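Local coordinates for protein ML032222a iGluR (Mnemiopsis leidyi, PDB 4YKI) that probably serves as a glycine-gated ion channel subunit of the ionotropic glutamate receptor family, its ligand-binding domain holding glycine, at residues Ile90-Asn95 and Ser100-Ser105. Residues are numbered along the deposited sequence; the frame is centred on the assembly and turned at random. Where two conformers were deposited one is given.
Sequences IDLSTN and SAIDYS. With GLY (glycine), chain E.
Between 90-95 and 100-105 the strands 91-93 and 103-104 do not pair with each other; each bonds antiparallel to strand 202-218, and the Tyr104 ring bridges them, with CA of Thr94 and CA of Tyr104 7.4 Å apart. Tyrosine suits this place because its ring offers a face to Thr94 CG2 and an apolar carbon, CE1, to Leu92, while its hydroxyl reaches the main chain of Ser93 and Asn95. Tyr104 OH gives a weak hydrogen bond to Ser93 O, at 2.7 Å, and accepts one from Asn95 N, 3.1 Å away, with an N-H...O angle of 156°, so one buried oxygen serves two main-chain groups. Ser93 O also takes a bond from Arg98.

Thr94 lays its methyl CG2 over one face of the ring as a CH-pi contact, 3.6 Å from the centroid and only 9° off the normal. A chi1 of 56° sets OG1 in the notch between main-chain N and C and CG2 on the ring side, and OG1 bonds Glu213 N on strand 202-218, a division of labour that a beta-branched threonine allows.

This corner belongs to the bilobed ligand-binding domain of ionotropic glutamate receptors, and Asp91, Leu92 and Ser93 line its glycine pocket. Asp91 O accepts a hydrogen bond from the glycine N at 2.9 Å, and Ser93 N points a nearly linear N-H at the ligand's OXT, 2.9 Å away, while Ser93 OG bonds Glu188. Leu92 points its CB toward 100-105, and while CD1 stays near the ligand carboxylate, CD2 packs on Tyr104 CE1 at 3.9 Å, the two side chains crossing at about a right angle. The same methyl meets Ile102 CD1 tip to tip, and Ile102 continues this apolar packing onto Ile77, Leu80 and Leu81 of helix 75-81.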
# COMPACT_ATOMS: atom_id res chain seq x y z
N ILE B 90 9.52 2.57 -11.95
CA ILE B 90 10.00 1.20 -11.79
C ILE B 90 9.29 0.66 -10.55
O ILE B 90 8.49 1.38 -9.93
CB ILE B 90 11.56 1.21 -11.65
CG1 ILE B 90 12.22 -0.16 -11.90
CG2 ILE B 90 11.97 1.81 -10.30
CD1 ILE B 90 11.76 -0.90 -13.15
N ASP B 91 9.54 -0.59 -10.20
CA ASP B 91 9.18 -1.09 -8.87
C ASP B 91 10.14 -0.52 -7.85
O ASP B 91 11.10 -1.16 -7.45
CB ASP B 91 9.17 -2.61 -8.85
CG ASP B 91 10.50 -3.25 -9.24
OD1 ASP B 91 11.10 -2.86 -10.27
OD2 ASP B 91 10.92 -4.20 -8.50
N LEU B 92 9.87 0.71 -7.42
CA LEU B 92 10.77 1.40 -6.49
C LEU B 92 10.27 1.16 -5.07
O LEU B 92 9.21 1.65 -4.67
CB LEU B 92 10.89 2.90 -6.76
CG LEU B 92 12.03 3.59 -6.00
CD1 LEU B 92 13.41 3.12 -6.47
CD2 LEU B 92 11.90 5.08 -6.13
N SER B 93 11.05 0.42 -4.28
CA SER B 93 10.65 0.07 -2.93
C SER B 93 10.70 1.27 -2.00
O SER B 93 11.61 2.11 -2.08
CB SER B 93 11.55 -1.01 -2.39
OG SER B 93 11.52 -2.10 -3.28
N THR B 94 9.73 1.34 -1.10
CA THR B 94 9.67 2.39 -0.09
C THR B 94 10.55 2.06 1.10
O THR B 94 10.39 1.00 1.72
CB THR B 94 8.23 2.65 0.36
OG1 THR B 94 7.64 1.44 0.84
CG2 THR B 94 7.41 3.20 -0.79
N ASN B 95 11.50 2.96 1.40
CA ASN B 95 12.29 2.88 2.63
C ASN B 95 12.59 4.26 3.18
O ASN B 95 12.53 5.26 2.48
CB ASN B 95 13.55 1.98 2.50
CG ASN B 95 14.62 2.52 1.57
OD1 ASN B 95 15.09 3.63 1.74
ND2 ASN B 95 15.06 1.68 0.64
N SER B 100 14.07 10.20 3.16
CA SER B 100 14.77 11.39 3.68
C SER B 100 15.28 12.31 2.56
O SER B 100 15.58 13.48 2.82
CB SER B 100 15.93 10.97 4.60
OG SER B 100 17.05 10.53 3.85
N ALA B 101 15.33 11.80 1.33
CA ALA B 101 15.87 12.52 0.17
C ALA B 101 14.86 12.81 -0.92
O ALA B 101 14.99 13.82 -1.60
CB ALA B 101 17.05 11.75 -0.42
N ILE B 102 13.90 11.90 -1.12
CA ILE B 102 12.91 12.01 -2.20
C ILE B 102 11.52 11.71 -1.65
O ILE B 102 11.38 11.27 -0.51
CB ILE B 102 13.21 11.03 -3.38
CG1 ILE B 102 13.05 9.56 -2.98
CG2 ILE B 102 14.61 11.31 -3.96
CD1 ILE B 102 12.80 8.62 -4.17
N ASP B 103 10.51 11.97 -2.47
CA ASP B 103 9.14 11.56 -2.17
C ASP B 103 8.79 10.32 -2.96
O ASP B 103 9.49 9.92 -3.91
CB ASP B 103 8.15 12.67 -2.54
CG ASP B 103 8.12 13.82 -1.51
OD1 ASP B 103 8.69 13.70 -0.41
OD2 ASP B 103 7.48 14.83 -1.84
N TYR B 104 7.70 9.69 -2.55
CA TYR B 104 7.09 8.59 -3.29
C TYR B 104 5.70 8.99 -3.75
O TYR B 104 5.01 9.76 -3.08
CB TYR B 104 6.98 7.36 -2.41
CG TYR B 104 8.28 6.68 -2.11
CD1 TYR B 104 8.84 5.79 -3.02
CD2 TYR B 104 8.96 6.91 -0.91
CE1 TYR B 104 10.01 5.13 -2.73
CE2 TYR B 104 10.13 6.24 -0.61
CZ TYR B 104 10.66 5.38 -1.54
OH TYR B 104 11.79 4.69 -1.20
N SER B 105 5.29 8.41 -4.87
CA SER B 105 3.90 8.46 -5.30
C SER B 105 3.01 7.59 -4.42
O SER B 105 3.50 6.80 -3.61
CB SER B 105 3.78 7.96 -6.74
OG SER B 105 3.95 6.55 -6.82
N GLY E . 12.99 -2.92 -6.18
CA GLY E . 14.40 -2.68 -5.81
C GLY E . 14.64 -1.33 -5.17
O GLY E . 15.79 -1.10 -4.73
OXT GLY E . 13.71 -0.50 -5.11